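Local coordinates for protein CD160 antigen (Homo sapiens, PDB 6NGG) that acts on NK and T cells as an immunoglobulin-domain receptor for MHC class I molecules and TNFRSF14, delivering stimulatory or inhibitory signals, at residues F31-C36 with C87-Q92; C36-G41 with S82-C87. The protein carries 1 engineered substitution. One frame throughout, in Å; residues are numbered along the deposited sequence.

Interaction 1: F31-C36 with C87-Q92; sequences FVMFLC and CCARSQ. Engineered in segment 31-36: Met33 (natural residue Val).
The Phe34 ring carries this contact. It lies over Cys88, whose CB sits beneath one ring face, 3.9 Å from the ring centroid, in a CH-pi contact; Cys88 SG approaches the same ring obliquely. Chi1 of 50° sets Phe34 CG between backbone N and carbonyl carbon, and this crowded position swings the ring across to the partner strand, so that Arg90 CB meets its edge 4.0 Å from Phe34 CE1. Val32 and Arg90 run side by side on the sheet face of Phe34 and Cys88, Val32 CG1 4.1 Å from Arg90 CB. On the opposite sheet face Ala89 CB lies 4.2 Å from CG of Met33, an engineered residue, and Leu35 CD1 rests 4.2 Å from Cys87 SG.

Two antiparallel hydrogen-bonded pairs fix the register. Val32 and Arg90 exchange both N-H...O bonds, as do Phe34 and Cys88; the bond from Cys88 N to Phe34 O, 2.8 Å, runs nearly along the C=O axis.

Phe31, Met33, Leu35, Cys87 and Ala89 face the opposing sheet, where Cys87 is disulfide-bonded to Cys19 of strand 14-22. These are neighbouring inner strands of the immunoglobulin sandwich's five-stranded sheet, with strand 50-52 beside 31-37 and 97-107 beside 83-91.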
loop_
_atom_site.group_PDB
_atom_site.type_symbol
_atom_site.label_atom_id
_atom_site.label_comp_id
_atom_site.label_asym_id
_atom_site.label_seq_id
_atom_site.Cartn_x
_atom_site.Cartn_y
_atom_site.Cartn_z
ATOM N N PHE A 31 -3.390 2.156 -13.421
ATOM C CA PHE A 31 -2.684 2.832 -12.306
ATOM C C PHE A 31 -1.724 1.829 -11.665
ATOM O O PHE A 31 -1.942 0.632 -11.731
ATOM C CB PHE A 31 -3.619 3.458 -11.233
ATOM C CG PHE A 31 -4.573 2.501 -10.609
ATOM C CD1 PHE A 31 -4.179 1.668 -9.518
ATOM C CD2 PHE A 31 -5.867 2.409 -11.085
ATOM C CE1 PHE A 31 -5.043 0.784 -8.953
ATOM C CE2 PHE A 31 -6.752 1.490 -10.498
ATOM C CZ PHE A 31 -6.339 0.683 -9.412
ATOM N N VAL A 32 -0.663 2.346 -11.070
ATOM C CA VAL A 32 0.246 1.586 -10.222
ATOM C C VAL A 32 0.059 2.026 -8.779
ATOM O O VAL A 32 -0.112 3.206 -8.484
ATOM C CB VAL A 32 1.717 1.743 -10.687
ATOM C CG1 VAL A 32 2.168 3.206 -10.652
ATOM C CG2 VAL A 32 2.665 0.878 -9.892
ATOM N N MET A 33 0.070 1.033 -7.894
ATOM C CA MET A 33 -0.009 1.202 -6.450
ATOM C C MET A 33 1.373 0.963 -5.891
ATOM O O MET A 33 2.116 0.137 -6.382
ATOM C CB MET A 33 -0.963 0.178 -5.821
ATOM C CG MET A 33 -2.447 0.283 -6.285
ATOM S SD MET A 33 -3.567 -1.087 -5.629
ATOM C CE MET A 33 -3.038 -2.504 -6.557
ATOM N N PHE A 34 1.701 1.664 -4.825
ATOM C CA PHE A 34 2.997 1.489 -4.159
ATOM C C PHE A 34 2.980 2.000 -2.713
ATOM O O PHE A 34 2.161 2.745 -2.311
ATOM C CB PHE A 34 4.124 2.127 -5.016
ATOM C CG PHE A 34 3.852 3.583 -5.468
ATOM C CD1 PHE A 34 3.076 3.858 -6.592
ATOM C CD2 PHE A 34 4.409 4.645 -4.777
ATOM C CE1 PHE A 34 2.828 5.143 -6.988
ATOM C CE2 PHE A 34 4.180 5.948 -5.177
ATOM C CZ PHE A 34 3.352 6.192 -6.267
ATOM N N LEU A 35 3.907 1.503 -1.940
ATOM C CA LEU A 35 3.972 1.790 -0.536
ATOM C C LEU A 35 5.361 2.311 -0.314
ATOM O O LEU A 35 6.340 1.647 -0.694
ATOM C CB LEU A 35 3.786 0.454 0.242
ATOM C CG LEU A 35 4.104 0.567 1.769
ATOM C CD1 LEU A 35 3.013 1.371 2.473
ATOM C CD2 LEU A 35 4.235 -0.719 2.421
ATOM N N CYS A 36 5.443 3.476 0.325
ATOM C CA CYS A 36 6.740 4.089 0.670
ATOM C C CYS A 36 6.933 4.231 2.185
ATOM O O CYS A 36 5.948 4.288 2.945
ATOM C CB CYS A 36 6.809 5.481 0.022
ATOM S SG CYS A 36 6.906 5.507 -1.782
ATOM N N CYS A 87 0.779 4.706 1.635
ATOM C CA CYS A 87 0.238 4.087 0.405
ATOM C C CYS A 87 -0.003 5.197 -0.630
ATOM O O CYS A 87 -0.653 6.217 -0.318
ATOM C CB CYS A 87 -1.125 3.441 0.688
ATOM S SG CYS A 87 -1.100 2.005 1.825
ATOM N N CYS A 88 0.415 4.953 -1.882
ATOM C CA CYS A 88 0.161 5.865 -2.973
ATOM C C CYS A 88 -0.267 5.141 -4.246
ATOM O O CYS A 88 -0.072 3.933 -4.405
ATOM C CB CYS A 88 1.447 6.693 -3.200
ATOM S SG CYS A 88 1.754 7.807 -1.777
ATOM N N ALA A 89 -0.865 5.874 -5.164
ATOM C CA ALA A 89 -1.106 5.306 -6.496
ATOM C C ALA A 89 -1.046 6.375 -7.556
ATOM O O ALA A 89 -1.348 7.557 -7.279
ATOM C CB ALA A 89 -2.409 4.516 -6.532
ATOM N N ARG A 90 -0.708 5.960 -8.767
ATOM C CA ARG A 90 -0.484 6.845 -9.853
ATOM C C ARG A 90 -1.028 6.310 -11.148
ATOM O O ARG A 90 -0.725 5.174 -11.520
ATOM C CB ARG A 90 1.026 7.138 -10.004
ATOM C CG ARG A 90 1.216 8.209 -11.068
ATOM C CD ARG A 90 2.650 8.536 -11.389
ATOM N NE ARG A 90 3.278 7.331 -11.921
ATOM C CZ ARG A 90 4.557 7.012 -11.750
ATOM N NH1 ARG A 90 5.382 7.840 -11.079
ATOM N NH2 ARG A 90 5.008 5.860 -12.260
ATOM N N SER A 91 -1.827 7.097 -11.855
ATOM C CA SER A 91 -2.245 6.672 -13.192
ATOM C C SER A 91 -1.267 7.169 -14.265
ATOM O O SER A 91 -0.976 8.373 -14.338
ATOM C CB SER A 91 -3.633 7.198 -13.480
ATOM O OG SER A 91 -3.488 8.572 -13.747
ATOM N N GLN A 92 -0.799 6.276 -15.115
ATOM C CA GLN A 92 0.152 6.640 -16.182
ATOM C C GLN A 92 -0.397 7.756 -17.067
ATOM O O GLN A 92 0.120 8.851 -17.095
ATOM C CB GLN A 92 0.509 5.406 -17.019
ATOM C CG GLN A 92 1.561 5.647 -18.106
ATOM C CD GLN A 92 2.906 6.125 -17.553
ATOM O OE1 GLN A 92 3.261 5.817 -16.401
ATOM N NE2 GLN A 92 3.667 6.876 -18.375
#

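Interaction 2: C36-G41 with S82-C87; sequences CKDRSG and SGTYQC
One face of the Tyr85 ring carries the aliphatic chain of Lys37: CG stands 4.0 Å from the ring centroid in a CH-pi contact, displaced toward the rim, and CD continues along the ring until it lies 3.5 Å from Tyr85 OH. Tyr85 OH is hydrogen-bonded to His81 O, four residues back, the tyrosine corner of immunoglobulin domains. The two side chains run the same way from a non-hydrogen-bonded antiparallel pair in the immunoglobulin sandwich, where strand 31-37 ends beside the start of strand 83-91. Lys37 CG is anti to the backbone N (chi1 -176°), and the chain stays extended until it bends at chi4. That bend delivers NZ to Ser82 O, met from above the carbonyl plane, and to Asp38 OD2, with which it forms a salt bridge.

Backbone pairing frames this arrangement. Cys36 and Gln86 exchange two N-H...O bonds, and the one from Cys36 N to Gln86 O is almost straight (174°). Two residues further on, past the Lys37-Tyr85 pair, Asp38 N donates to Thr84 O at 2.7 Å. Asp38 then leaves the strand with a positive phi of 56°, yet its carboxylate turns back to the neighbouring strand. Gly83 passes close by Asp38 OD2 and Lys37 NZ, where a CB would run into both; its backbone angles alone already require glycine. Both carboxylate oxygens are engaged: OD2 takes the lysine, and Asp38 OD1 accepts from Thr84 N at 2.8 Å, the N-H coming from above the carboxylate plane.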
loop_
_atom_site.group_PDB
_atom_site.type_symbol
_atom_site.label_atom_id
_atom_site.label_comp_id
_atom_site.label_asym_id
_atom_site.label_seq_id
_atom_site.Cartn_x
_atom_site.Cartn_y
_atom_site.Cartn_z
ATOM N N CYS A 36 5.443 3.476 0.325
ATOM C CA CYS A 36 6.740 4.089 0.670
ATOM C C CYS A 36 6.933 4.231 2.185
ATOM O O CYS A 36 5.948 4.288 2.945
ATOM C CB CYS A 36 6.809 5.481 0.022
ATOM S SG CYS A 36 6.906 5.507 -1.782
ATOM N N LYS A 37 8.205 4.225 2.598
ATOM C CA LYS A 37 8.640 4.354 3.973
ATOM C C LYS A 37 9.558 5.551 4.117
ATOM O O LYS A 37 10.612 5.576 3.514
ATOM C CB LYS A 37 9.333 3.106 4.436
ATOM C CG LYS A 37 9.734 3.115 5.890
ATOM C CD LYS A 37 10.418 1.800 6.268
ATOM C CE LYS A 37 10.810 1.864 7.723
ATOM N NZ LYS A 37 11.833 2.909 7.971
ATOM N N ASP A 38 9.145 6.530 4.916
ATOM C CA ASP A 38 10.013 7.668 5.367
ATOM C C ASP A 38 10.643 8.445 4.250
ATOM O O ASP A 38 11.825 8.758 4.305
ATOM C CB ASP A 38 11.165 7.186 6.259
ATOM C CG ASP A 38 10.726 6.600 7.581
ATOM O OD1 ASP A 38 9.871 7.153 8.270
ATOM O OD2 ASP A 38 11.337 5.613 7.986
ATOM N N ARG A 39 9.868 8.731 3.212
ATOM C CA ARG A 39 10.301 9.585 2.123
ATOM C C ARG A 39 9.928 10.986 2.469
ATOM O O ARG A 39 8.973 11.241 3.247
ATOM C CB ARG A 39 9.645 9.193 0.819
ATOM C CG ARG A 39 9.880 7.766 0.356
ATOM C CD ARG A 39 11.306 7.255 0.456
ATOM N NE ARG A 39 12.232 8.009 -0.376
ATOM C CZ ARG A 39 13.508 7.662 -0.540
ATOM N NH1 ARG A 39 13.969 6.582 0.086
ATOM N NH2 ARG A 39 14.293 8.362 -1.324
ATOM N N SER A 40 10.670 11.941 1.945
ATOM C CA SER A 40 10.236 13.324 2.129
ATOM C C SER A 40 9.997 13.799 0.742
ATOM O O SER A 40 10.912 14.205 0.092
ATOM C CB SER A 40 11.239 14.209 2.908
ATOM O OG SER A 40 12.508 13.855 2.534
ATOM N N GLY A 41 8.772 13.619 0.270
ATOM C CA GLY A 41 8.327 14.233 -0.998
ATOM C C GLY A 41 8.766 13.586 -2.285
ATOM O O GLY A 41 8.447 14.103 -3.352
ATOM N N SER A 82 10.737 0.155 11.682
ATOM C CA SER A 82 10.255 1.308 12.405
ATOM C C SER A 82 10.301 2.473 11.471
ATOM O O SER A 82 11.314 2.730 10.907
ATOM C CB SER A 82 11.195 1.703 13.558
ATOM O OG SER A 82 10.937 0.959 14.659
ATOM N N GLY A 83 9.214 3.199 11.380
ATOM C CA GLY A 83 9.131 4.468 10.633
ATOM C C GLY A 83 7.727 4.766 10.178
ATOM O O GLY A 83 6.784 4.099 10.612
ATOM N N THR A 84 7.624 5.666 9.188
ATOM C CA THR A 84 6.395 6.272 8.769
ATOM C C THR A 84 6.163 5.801 7.324
ATOM O O THR A 84 7.122 5.815 6.513
ATOM C CB THR A 84 6.452 7.822 8.868
ATOM O OG1 THR A 84 6.417 8.209 10.253
ATOM C CG2 THR A 84 5.219 8.450 8.243
ATOM N N TYR A 85 4.977 5.272 7.086
ATOM C CA TYR A 85 4.633 4.697 5.810
ATOM C C TYR A 85 3.457 5.426 5.145
ATOM O O TYR A 85 2.638 6.039 5.790
ATOM C CB TYR A 85 4.221 3.229 6.006
ATOM C CG TYR A 85 5.295 2.265 6.478
ATOM C CD1 TYR A 85 5.681 2.196 7.845
ATOM C CD2 TYR A 85 5.934 1.423 5.601
ATOM C CE1 TYR A 85 6.634 1.280 8.276
ATOM C CE2 TYR A 85 6.882 0.482 6.039
ATOM C CZ TYR A 85 7.264 0.457 7.387
ATOM O OH TYR A 85 8.218 -0.448 7.850
ATOM N N GLN A 86 3.373 5.289 3.838
ATOM C CA GLN A 86 2.285 5.846 3.062
ATOM C C GLN A 86 2.052 5.002 1.840
ATOM O O GLN A 86 3.005 4.648 1.129
ATOM C CB GLN A 86 2.608 7.283 2.654
ATOM C CG GLN A 86 1.397 7.992 2.060
ATOM C CD GLN A 86 1.633 9.424 1.621
ATOM O OE1 GLN A 86 0.723 10.259 1.806
ATOM N NE2 GLN A 86 2.794 9.736 1.052
ATOM N N CYS A 87 0.779 4.706 1.635
ATOM C CA CYS A 87 0.238 4.087 0.405
ATOM C C CYS A 87 -0.003 5.197 -0.630
ATOM O O CYS A 87 -0.653 6.217 -0.318
ATOM C CB CYS A 87 -1.125 3.441 0.688
ATOM S SG CYS A 87 -1.100 2.005 1.825
#

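From the N terminus, the chain runs through strand 31-37, meeting first the 31-36 segment of interaction 1 and then the 36-41 segment of interaction 2, with Cys36 shared. It passes through strands 50-52 and 67-74 and returns along strand 83-91 in the reverse order. Interaction 2, which joins 36-41 to 82-87, therefore closes the inner loop, nested inside the loop closed by interaction 1. Cys87 is the shared residue on the return strand. The two contacts form one continuous antiparallel pairing, their centres about 13 Å apart, and they touch where Leu35 CD1 packs 3.5 Å from Gln86 O. Together they join strand 31-37 to strand 83-91, two inner strands of the five-stranded sheet.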